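Local coordinates for ectonucleotide pyrophosphatase/phosphodiesterase family member 5 (Mus musculus, PDB 5VEO), which probably hydrolyses phosphodiester bonds outside the cell as a zinc-dependent ectoenzyme with restricted activity on nucleotides, here as an inactive variant with AMP bound, at residues F102-T107 and K131-F136; W110-R115 and L367-L372; S148-V153 and L201-K206. The protein carries 1 engineered substitution. All blocks are in the same frame, centred on the assembly; numbering follows the deposited sequence.

Contact 1 (F102-T107 and K131-F136); sequences FWEEAT and KIHDSF
Glu104 OE2 is gripped by two donors. His133 N reaches it over 2.9 Å with a moderately bent N-H (145°), meeting the anti lone pair, the one turned away from OE1; a water donates to the same oxygen at 2.8 Å. That water accepts from Asp134 N at 2.8 Å, so a single carboxylate oxygen serves two successive amides of the other loop, one directly and one through the water. Glu104 gets there by running extended beyond CG, its chain sliding past the imidazole of His133 in the opposite direction. Its CG lies over one face of that ring, a CH-pi contact 4.0 Å from the centroid, and the carboxylate plane is nearly parallel to the ring, 13° away. The carboxylate's nearness would tend to stabilise a protonated imidazole, if the ring carries that charge. The amides belong to a type I' turn from Ile132 to Ser135, closed by backbone bonds in both directions between those two residues; it faces a type I turn from Trp103 to Ala106, before helix 109-115. The type I' turn lies between central-sheet strands 120-123 and 139-140 of this alkaline phosphatase-like fold. At the ring edge, His133 NE2 donates to Ala106 O at 2.9 Å, arriving well above the carbonyl plane (47° out of it) while the oxygen stays near the ring plane. An alanine in place of His133 would probably loosen the link between the turns, losing both this bond and the ring under Glu104 CG. Further in, Ile132 CG1 packs against Trp103 CB at 3.7 Å, and its CD1 approaches the indole obliquely. Trp103 NE1 is held by Ile97 O, and its ring meets Tyr63 edge-to-face, the side chain about 7 Å from a bound AMP at nearest atoms.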
loop_
_atom_site.group_PDB
_atom_site.type_symbol
_atom_site.label_atom_id
_atom_site.label_comp_id
_atom_site.label_asym_id
_atom_site.label_seq_id
_atom_site.Cartn_x
_atom_site.Cartn_y
_atom_site.Cartn_z
ATOM N N PHE A 102 -6.918 3.827 -15.565
ATOM C CA PHE A 102 -5.702 3.611 -14.791
ATOM C C PHE A 102 -5.730 2.315 -14.000
ATOM O O PHE A 102 -4.669 1.850 -13.587
ATOM C CB PHE A 102 -5.442 4.795 -13.861
ATOM C CG PHE A 102 -4.706 5.902 -14.536
ATOM C CD1 PHE A 102 -3.338 5.811 -14.738
ATOM C CD2 PHE A 102 -5.377 7.000 -15.022
ATOM C CE1 PHE A 102 -2.647 6.821 -15.385
ATOM C CE2 PHE A 102 -4.700 8.008 -15.685
ATOM C CZ PHE A 102 -3.341 7.917 -15.875
ATOM N N TRP A 103 -6.909 1.737 -13.780
ATOM C CA TRP A 103 -7.111 0.560 -12.941
ATOM C C TRP A 103 -7.336 -0.726 -13.726
ATOM O O TRP A 103 -7.235 -1.820 -13.154
ATOM C CB TRP A 103 -8.329 0.799 -12.030
ATOM C CG TRP A 103 -8.141 1.979 -11.138
ATOM C CD1 TRP A 103 -8.385 3.292 -11.436
ATOM C CD2 TRP A 103 -7.636 1.956 -9.805
ATOM N NE1 TRP A 103 -8.066 4.091 -10.356
ATOM C CE2 TRP A 103 -7.592 3.290 -9.346
ATOM C CE3 TRP A 103 -7.205 0.936 -8.957
ATOM C CZ2 TRP A 103 -7.163 3.617 -8.070
ATOM C CZ3 TRP A 103 -6.768 1.264 -7.695
ATOM C CH2 TRP A 103 -6.747 2.587 -7.262
ATOM N N GLU A 104 -7.673 -0.631 -15.002
ATOM C CA GLU A 104 -8.264 -1.755 -15.706
ATOM C C GLU A 104 -7.239 -2.691 -16.350
ATOM O O GLU A 104 -7.630 -3.611 -17.079
ATOM C CB GLU A 104 -9.268 -1.214 -16.724
ATOM C CG GLU A 104 -10.512 -0.727 -15.993
ATOM C CD GLU A 104 -11.527 -0.032 -16.860
ATOM O OE1 GLU A 104 -11.168 0.542 -17.918
ATOM O OE2 GLU A 104 -12.706 -0.068 -16.466
ATOM N N GLU A 105 -5.943 -2.529 -16.066
ATOM C CA GLU A 105 -4.997 -3.568 -16.460
ATOM C C GLU A 105 -5.074 -4.784 -15.551
ATOM O O GLU A 105 -4.459 -5.812 -15.858
ATOM C CB GLU A 105 -3.576 -2.994 -16.511
ATOM C CG GLU A 105 -3.532 -1.828 -17.476
ATOM C CD GLU A 105 -2.203 -1.137 -17.615
ATOM O OE1 GLU A 105 -2.135 -0.216 -18.458
ATOM O OE2 GLU A 105 -1.237 -1.498 -16.925
ATOM N N ALA A 106 -5.830 -4.699 -14.459
ATOM C CA ALA A 106 -6.046 -5.817 -13.555
ATOM C C ALA A 106 -7.496 -5.787 -13.100
ATOM O O ALA A 106 -8.261 -4.882 -13.452
ATOM C CB ALA A 106 -5.100 -5.763 -12.351
ATOM N N THR A 107 -7.862 -6.788 -12.307
ATOM C CA THR A 107 -9.203 -6.910 -11.741
ATOM C C THR A 107 -9.085 -7.150 -10.242
ATOM O O THR A 107 -8.582 -8.217 -9.834
ATOM C CB THR A 107 -9.966 -8.050 -12.409
ATOM O OG1 THR A 107 -10.139 -7.747 -13.797
ATOM C CG2 THR A 107 -11.329 -8.248 -11.751
ATOM N N LYS A 131 -14.852 3.165 -10.358
ATOM C CA LYS A 131 -15.512 2.207 -11.229
ATOM C C LYS A 131 -14.441 1.456 -12.013
ATOM O O LYS A 131 -13.628 2.067 -12.709
ATOM C CB LYS A 131 -16.496 2.904 -12.169
ATOM C CG LYS A 131 -17.244 1.930 -13.022
ATOM C CD LYS A 131 -18.197 2.656 -13.974
ATOM C CE LYS A 131 -19.556 2.809 -13.350
ATOM N NZ LYS A 131 -20.581 3.391 -14.294
ATOM N N ILE A 132 -14.410 0.136 -11.874
ATOM C CA ILE A 132 -13.388 -0.690 -12.506
ATOM C C ILE A 132 -14.099 -1.812 -13.246
ATOM O O ILE A 132 -14.861 -2.574 -12.640
ATOM C CB ILE A 132 -12.386 -1.249 -11.480
ATOM C CG1 ILE A 132 -11.716 -0.100 -10.709
ATOM C CG2 ILE A 132 -11.330 -2.107 -12.169
ATOM C CD1 ILE A 132 -10.882 -0.569 -9.495
ATOM N N HIS A 133 -13.850 -1.923 -14.545
ATOM C CA HIS A 133 -14.584 -2.858 -15.396
ATOM C C HIS A 133 -16.093 -2.743 -15.159
ATOM O O HIS A 133 -16.808 -3.739 -15.030
ATOM C CB HIS A 133 -14.106 -4.295 -15.171
ATOM C CG HIS A 133 -12.643 -4.493 -15.416
ATOM N ND1 HIS A 133 -12.048 -4.222 -16.629
ATOM C CD2 HIS A 133 -11.655 -4.938 -14.603
ATOM C CE1 HIS A 133 -10.754 -4.485 -16.550
ATOM N NE2 HIS A 133 -10.491 -4.927 -15.335
ATOM N N ASP A 134 -16.570 -1.504 -15.094
ATOM C CA ASP A 134 -17.982 -1.166 -14.894
ATOM C C ASP A 134 -18.538 -1.642 -13.554
ATOM O O ASP A 134 -19.758 -1.779 -13.404
ATOM C CB ASP A 134 -18.856 -1.719 -16.032
ATOM C CG ASP A 134 -18.691 -0.945 -17.317
ATOM O OD1 ASP A 134 -18.085 0.141 -17.291
ATOM O OD2 ASP A 134 -19.185 -1.415 -18.363
ATOM N N SER A 135 -17.688 -1.865 -12.543
ATOM C CA SER A 135 -18.137 -2.462 -11.295
ATOM C C SER A 135 -17.535 -1.730 -10.112
ATOM O O SER A 135 -16.431 -1.179 -10.195
ATOM C CB SER A 135 -17.738 -3.934 -11.155
ATOM O OG SER A 135 -18.262 -4.730 -12.189
ATOM N N PHE A 136 -18.279 -1.751 -9.016
ATOM C CA PHE A 136 -17.873 -1.301 -7.695
ATOM C C PHE A 136 -18.002 -2.472 -6.734
ATOM O O PHE A 136 -18.689 -3.458 -7.036
ATOM C CB PHE A 136 -18.773 -0.163 -7.181
ATOM C CG PHE A 136 -18.652 1.132 -7.938
ATOM C CD1 PHE A 136 -17.692 2.073 -7.597
ATOM C CD2 PHE A 136 -19.534 1.427 -8.953
ATOM C CE1 PHE A 136 -17.603 3.274 -8.282
ATOM C CE2 PHE A 136 -19.449 2.622 -9.644
ATOM C CZ PHE A 136 -18.488 3.542 -9.313
HETATM O O HOH W 1 -15.264 0.888 -15.793
#

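Contact 2 (W110-R115 and L367-L372); sequences WITNQR and LNLTAL
A Schellman motif ends helix 359-366: Asn368 is the first residue to leave helical geometry, its positive phi (55°) letting two bonds fold back into the last turn. Leu367 sits at this helix end, and the chain from Asn368 to Leu372 runs on alongside helix 109-115, which leads toward strand 120-123 of the central sheet. Two consecutive helix residues, Thr112 and Asn113, receive it. Leu369, just after the motif, packs mainly on Asn113. Its CG stands beside its own backbone N, and the isobutyl fork crosses Asn113 obliquely so that both prongs bear on the same residue: CD1 lies 3.8 Å from Asn113 CA, and CD2 is equally near that atom. Each methyl also sits 3.9 Å from Asn113 OD1. Leu367 CD1 adds a third methyl, 4.1 Å from Asn113 OD1, so the amide oxygen is flanked by branches of two leucines. Asn113 presents this end because its CG is anti to the backbone N (chi1 -170°), which swings the amide toward the loop. Thr112 meets the rest of the loop. Its two branches part there: CG2, anti to the backbone N, touches Thr370 O at 3.7 Å, whereas OG1 lies 3.8 Å from Leu372 CD1, the threonine and leucine side chains sliding past each other in opposite directions. Leu372 itself is anchored through its N to Tyr360 OH, back in helix 359-366. Since Asn113 ND2 spends its hydrogens on Asn167 OD1 and Ser120 OG, and OD1 is hydrogen-bonded elsewhere too, the buried amide can lie under leucine methyls without demanding a polar partner from the loop; between these two segments the contact therefore rests on van der Waals packing.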
loop_
_atom_site.group_PDB
_atom_site.type_symbol
_atom_site.label_atom_id
_atom_site.label_comp_id
_atom_site.label_asym_id
_atom_site.label_seq_id
_atom_site.Cartn_x
_atom_site.Cartn_y
_atom_site.Cartn_z
ATOM N N TRP A 110 -12.573 -7.857 -5.204
ATOM C CA TRP A 110 -14.004 -7.697 -4.930
ATOM C C TRP A 110 -14.858 -7.981 -6.168
ATOM O O TRP A 110 -15.983 -8.495 -6.043
ATOM C CB TRP A 110 -14.304 -6.311 -4.355
ATOM C CG TRP A 110 -13.808 -5.112 -5.071
ATOM C CD1 TRP A 110 -14.410 -4.469 -6.117
ATOM C CD2 TRP A 110 -12.645 -4.337 -4.745
ATOM N NE1 TRP A 110 -13.689 -3.356 -6.475
ATOM C CE2 TRP A 110 -12.590 -3.260 -5.660
ATOM C CE3 TRP A 110 -11.639 -4.458 -3.790
ATOM C CZ2 TRP A 110 -11.584 -2.304 -5.621
ATOM C CZ3 TRP A 110 -10.630 -3.513 -3.770
ATOM C CH2 TRP A 110 -10.606 -2.459 -4.668
ATOM N N ILE A 111 -14.337 -7.698 -7.362
ATOM C CA ILE A 111 -15.082 -8.008 -8.581
ATOM C C ILE A 111 -15.171 -9.515 -8.774
ATOM O O ILE A 111 -16.244 -10.052 -9.065
ATOM C CB ILE A 111 -14.441 -7.315 -9.794
ATOM C CG1 ILE A 111 -14.573 -5.808 -9.612
ATOM C CG2 ILE A 111 -15.078 -7.775 -11.117
ATOM C CD1 ILE A 111 -14.012 -4.997 -10.749
ATOM N N THR A 112 -14.051 -10.221 -8.592
ATOM C CA THR A 112 -14.050 -11.678 -8.701
ATOM C C THR A 112 -14.996 -12.304 -7.685
ATOM O O THR A 112 -15.774 -13.210 -8.017
ATOM C CB THR A 112 -12.622 -12.194 -8.522
ATOM O OG1 THR A 112 -11.793 -11.625 -9.544
ATOM C CG2 THR A 112 -12.547 -13.708 -8.599
ATOM N N ASN A 113 -14.970 -11.801 -6.454
ATOM C CA ASN A 113 -15.869 -12.259 -5.404
ATOM C C ASN A 113 -17.328 -12.089 -5.810
ATOM O O ASN A 113 -18.159 -12.974 -5.569
ATOM C CB ASN A 113 -15.577 -11.462 -4.139
ATOM C CG ASN A 113 -16.276 -11.996 -2.923
ATOM O OD1 ASN A 113 -16.228 -13.192 -2.622
ATOM N ND2 ASN A 113 -16.891 -11.095 -2.178
ATOM N N GLN A 114 -17.657 -10.940 -6.394
ATOM C CA GLN A 114 -19.041 -10.655 -6.769
ATOM C C GLN A 114 -19.467 -11.439 -8.002
ATOM O O GLN A 114 -20.637 -11.849 -8.101
ATOM C CB GLN A 114 -19.183 -9.144 -6.941
ATOM C CG GLN A 114 -19.147 -8.478 -5.555
ATOM C CD GLN A 114 -18.693 -7.027 -5.530
ATOM O OE1 GLN A 114 -18.194 -6.545 -4.493
ATOM N NE2 GLN A 114 -18.913 -6.304 -6.630
ATOM N N ARG A 115 -18.540 -11.702 -8.926
ATOM C CA ARG A 115 -18.859 -12.573 -10.053
ATOM C C ARG A 115 -19.154 -13.997 -9.601
ATOM O O ARG A 115 -19.870 -14.724 -10.306
ATOM C CB ARG A 115 -17.712 -12.570 -11.068
ATOM C CG ARG A 115 -17.593 -11.255 -11.819
ATOM C CD ARG A 115 -16.443 -11.218 -12.807
ATOM N NE ARG A 115 -16.422 -9.930 -13.502
ATOM C CZ ARG A 115 -15.369 -9.421 -14.134
ATOM N NH1 ARG A 115 -14.214 -10.074 -14.161
ATOM N NH2 ARG A 115 -15.470 -8.242 -14.733
ATOM N N LEU A 367 -11.916 -17.630 0.476
ATOM C CA LEU A 367 -13.240 -17.326 -0.046
ATOM C C LEU A 367 -13.698 -18.317 -1.107
ATOM O O LEU A 367 -14.773 -18.129 -1.689
ATOM C CB LEU A 367 -13.242 -15.914 -0.618
ATOM C CG LEU A 367 -12.904 -14.798 0.377
ATOM C CD1 LEU A 367 -12.817 -13.466 -0.345
ATOM C CD2 LEU A 367 -13.935 -14.745 1.497
ATOM N N ASN A 368 -12.912 -19.351 -1.387
ATOM C CA ASN A 368 -13.270 -20.331 -2.406
ATOM C C ASN A 368 -13.544 -19.653 -3.751
ATOM O O ASN A 368 -14.556 -19.901 -4.414
ATOM C CB ASN A 368 -14.477 -21.146 -1.957
ATOM C CG ASN A 368 -14.615 -22.434 -2.719
ATOM O OD1 ASN A 368 -13.635 -22.967 -3.239
ATOM N ND2 ASN A 368 -15.836 -22.942 -2.802
ATOM N N LEU A 369 -12.626 -18.777 -4.144
ATOM C CA LEU A 369 -12.649 -18.105 -5.432
ATOM C C LEU A 369 -11.559 -18.657 -6.330
ATOM O O LEU A 369 -10.484 -19.045 -5.865
ATOM C CB LEU A 369 -12.423 -16.593 -5.285
ATOM C CG LEU A 369 -13.382 -15.859 -4.376
ATOM C CD1 LEU A 369 -12.932 -14.408 -4.222
ATOM C CD2 LEU A 369 -14.793 -15.925 -4.945
ATOM N N THR A 370 -11.829 -18.631 -7.630
ATOM C CA THR A 370 -10.816 -18.946 -8.627
ATOM C C THR A 370 -9.966 -17.706 -8.861
ATOM O O THR A 370 -10.444 -16.706 -9.400
ATOM C CB THR A 370 -11.467 -19.422 -9.919
ATOM O OG1 THR A 370 -12.202 -20.622 -9.653
ATOM C CG2 THR A 370 -10.406 -19.700 -10.978
ATOM N N ALA A 371 -8.711 -17.765 -8.436
ATOM C CA ALA A 371 -7.812 -16.633 -8.583
ATOM C C ALA A 371 -7.526 -16.341 -10.051
ATOM O O ALA A 371 -7.325 -17.254 -10.855
ATOM C CB ALA A 371 -6.504 -16.927 -7.847
ATOM N N LEU A 372 -7.477 -15.059 -10.401
ATOM C CA LEU A 372 -6.955 -14.671 -11.701
ATOM C C LEU A 372 -5.434 -14.784 -11.702
ATOM O O LEU A 372 -4.804 -14.879 -10.647
ATOM C CB LEU A 372 -7.390 -13.254 -12.042
ATOM C CG LEU A 372 -8.900 -13.012 -12.088
ATOM C CD1 LEU A 372 -9.207 -11.551 -12.325
ATOM C CD2 LEU A 372 -9.567 -13.867 -13.169
#

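Contact 3 (S148-V153 and L201-K206); sequences SFEDRV and LGYLIK
Leu201 begins on the far side of helix 190-210, directed away from helix 149-160 and onto Phe37 and Ile40 of helix 35-42. The two helices of the contact are neighbours in the alpha/beta core of this alkaline phosphatase-like fold, each leading into a strand of the central sheet, 168-173 and 218-222. Their short axes run in roughly the same direction, crossing at -29° and approaching to 10.5 Å. Tyr203 bridges this distance and dominates the contact. With CG anti to its backbone N, the phenol reaches straight across to the first turn of the other helix. Glu150, bent at chi2, sets its CG over one ring face, a CH-pi contact 3.8 Å from the Tyr203 centroid, and turns its carboxylate steeply to the ring, the planes 74° apart. Around the same ring, Val153 CG1 comes obliquely to Tyr203 CE2 at 4.0 Å, and Phe149 CE1 lies more loosely beside Tyr203 CD2. Beyond the ring, a water in the ring plane, 2.7 Å from Tyr203 OH, donates to Glu150 O, so the hydroxyl is tied through it to a helix carbonyl. Leu204, one residue on, meets Val153: its CD1 packs on Val153 CG1 at 3.9 Å and also touches CG2 of that valine. Val153 and Phe149 both rest in turn on Leu171 of strand 168-173, which places this apolar layer between helices and sheet. Ile205 turns elsewhere, to Ile40 and Trp214. The helix start that offers Phe149 and Glu150 to Tyr203 is itself fixed by an N-cap: Ser148 OG accepts from Asp151 N at 3.0 Å, with the N-H bent to 152°.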
loop_
_atom_site.group_PDB
_atom_site.type_symbol
_atom_site.label_atom_id
_atom_site.label_comp_id
_atom_site.label_asym_id
_atom_site.label_seq_id
_atom_site.Cartn_x
_atom_site.Cartn_y
_atom_site.Cartn_z
ATOM N N SER A 148 -14.723 9.270 10.665
ATOM C CA SER A 148 -14.036 8.705 11.809
ATOM C C SER A 148 -13.799 7.209 11.615
ATOM O O SER A 148 -14.512 6.516 10.873
ATOM C CB SER A 148 -14.854 8.930 13.077
ATOM O OG SER A 148 -16.002 8.105 13.049
ATOM N N PHE A 149 -12.777 6.710 12.308
ATOM C CA PHE A 149 -12.527 5.279 12.312
ATOM C C PHE A 149 -13.746 4.517 12.807
ATOM O O PHE A 149 -14.117 3.481 12.241
ATOM C CB PHE A 149 -11.331 4.970 13.198
ATOM C CG PHE A 149 -10.966 3.540 13.201
ATOM C CD1 PHE A 149 -11.321 2.724 14.263
ATOM C CD2 PHE A 149 -10.282 2.993 12.134
ATOM C CE1 PHE A 149 -10.970 1.389 14.267
ATOM C CE2 PHE A 149 -9.934 1.657 12.132
ATOM C CZ PHE A 149 -10.287 0.854 13.193
ATOM N N GLU A 150 -14.395 5.035 13.851
ATOM C CA GLU A 150 -15.549 4.364 14.436
ATOM C C GLU A 150 -16.701 4.281 13.439
ATOM O O GLU A 150 -17.415 3.268 13.380
ATOM C CB GLU A 150 -15.962 5.096 15.714
ATOM C CG GLU A 150 -14.892 5.050 16.839
ATOM C CD GLU A 150 -13.637 5.890 16.571
ATOM O OE1 GLU A 150 -13.717 6.888 15.807
ATOM O OE2 GLU A 150 -12.554 5.526 17.131
ATOM N N ASP A 151 -16.874 5.315 12.618
ATOM C CA ASP A 151 -17.926 5.262 11.603
ATOM C C ASP A 151 -17.579 4.267 10.501
ATOM O O ASP A 151 -18.466 3.594 9.957
ATOM C CB ASP A 151 -18.160 6.654 11.024
ATOM C CG ASP A 151 -19.029 7.521 11.927
ATOM O OD1 ASP A 151 -19.659 6.966 12.842
ATOM O OD2 ASP A 151 -19.093 8.752 11.717
ATOM N N ARG A 152 -16.292 4.177 10.137
ATOM C CA ARG A 152 -15.877 3.184 9.153
ATOM C C ARG A 152 -16.127 1.779 9.670
ATOM O O ARG A 152 -16.644 0.923 8.940
ATOM C CB ARG A 152 -14.395 3.370 8.800
ATOM C CG ARG A 152 -14.114 4.702 8.163
ATOM C CD ARG A 152 -12.621 4.919 7.867
ATOM N NE ARG A 152 -12.308 6.346 7.810
ATOM C CZ ARG A 152 -11.244 6.876 7.195
ATOM N NH1 ARG A 152 -10.388 6.118 6.524
ATOM N NH2 ARG A 152 -11.055 8.189 7.215
ATOM N N VAL A 153 -15.773 1.526 10.936
ATOM C CA VAL A 153 -16.030 0.229 11.555
ATOM C C VAL A 153 -17.525 -0.065 11.563
ATOM O O VAL A 153 -17.958 -1.190 11.273
ATOM C CB VAL A 153 -15.444 0.204 12.972
ATOM C CG1 VAL A 153 -15.924 -1.007 13.748
ATOM C CG2 VAL A 153 -13.923 0.202 12.873
ATOM N N LEU A 201 -7.641 -0.582 17.019
ATOM C CA LEU A 201 -7.757 -2.009 16.778
ATOM C C LEU A 201 -8.576 -2.669 17.883
ATOM O O LEU A 201 -9.424 -3.530 17.614
ATOM C CB LEU A 201 -6.363 -2.630 16.667
ATOM C CG LEU A 201 -6.306 -4.141 16.441
ATOM C CD1 LEU A 201 -7.082 -4.563 15.182
ATOM C CD2 LEU A 201 -4.862 -4.620 16.426
ATOM N N GLY A 202 -8.349 -2.256 19.129
ATOM C CA GLY A 202 -9.152 -2.764 20.236
ATOM C C GLY A 202 -10.631 -2.460 20.082
ATOM O O GLY A 202 -11.483 -3.302 20.380
ATOM N N TYR A 203 -10.953 -1.259 19.603
ATOM C CA TYR A 203 -12.336 -0.902 19.310
ATOM C C TYR A 203 -12.946 -1.838 18.266
ATOM O O TYR A 203 -14.078 -2.319 18.416
ATOM C CB TYR A 203 -12.383 0.547 18.830
ATOM C CG TYR A 203 -13.770 1.034 18.524
ATOM C CD1 TYR A 203 -14.567 1.576 19.522
ATOM C CD2 TYR A 203 -14.295 0.941 17.244
ATOM C CE1 TYR A 203 -15.835 2.036 19.250
ATOM C CE2 TYR A 203 -15.585 1.398 16.960
ATOM C CZ TYR A 203 -16.344 1.933 17.972
ATOM O OH TYR A 203 -17.610 2.383 17.714
ATOM N N LEU A 204 -12.206 -2.103 17.192
ATOM C CA LEU A 204 -12.679 -3.019 16.162
ATOM C C LEU A 204 -12.922 -4.411 16.736
ATOM O O LEU A 204 -13.948 -5.042 16.465
ATOM C CB LEU A 204 -11.663 -3.072 15.016
ATOM C CG LEU A 204 -11.942 -4.112 13.927
ATOM C CD1 LEU A 204 -13.309 -3.884 13.260
ATOM C CD2 LEU A 204 -10.824 -4.114 12.897
ATOM N N ILE A 205 -11.979 -4.907 17.532
ATOM C CA ILE A 205 -12.145 -6.216 18.149
ATOM C C ILE A 205 -13.414 -6.243 18.991
ATOM O O ILE A 205 -14.214 -7.176 18.903
ATOM C CB ILE A 205 -10.915 -6.566 18.996
ATOM C CG1 ILE A 205 -9.697 -6.722 18.097
ATOM C CG2 ILE A 205 -11.174 -7.836 19.815
ATOM C CD1 ILE A 205 -8.403 -6.805 18.890
ATOM N N LYS A 206 -13.595 -5.225 19.832
ATOM C CA LYS A 206 -14.777 -5.151 20.691
ATOM C C LYS A 206 -16.057 -5.167 19.864
ATOM O O LYS A 206 -17.027 -5.856 20.210
ATOM C CB LYS A 206 -14.695 -3.883 21.545
ATOM C CG LYS A 206 -15.803 -3.682 22.562
ATOM C CD LYS A 206 -15.622 -2.341 23.329
ATOM C CE LYS A 206 -16.119 -1.119 22.525
ATOM N NZ LYS A 206 -16.112 0.211 23.248
HETATM O O HOH W 2 -18.506 1.686 15.287
#

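In the fold
From the N terminus, residues 102-107 come first and are met by 131-136, so contact 1 closes a short loop holding helix 109-115 and strand 120-123. Contact 2 opens inside that loop, at 110-115, and closes only at 367-372; contacts 1 and 2 therefore cross. They also touch: Gln114 NE2 probably hydrogen-bonds to Phe136 O, and Leu372 CD1 packs on Thr107 CB at 3.6 Å, joining two loops, a helix and the C-terminal part of the chain. Contact 3 follows contact 1 in series, is nested within the span closed by contact 2, and pairs helices 149-160 and 190-210, its centre about 29 Å from that of contact 1.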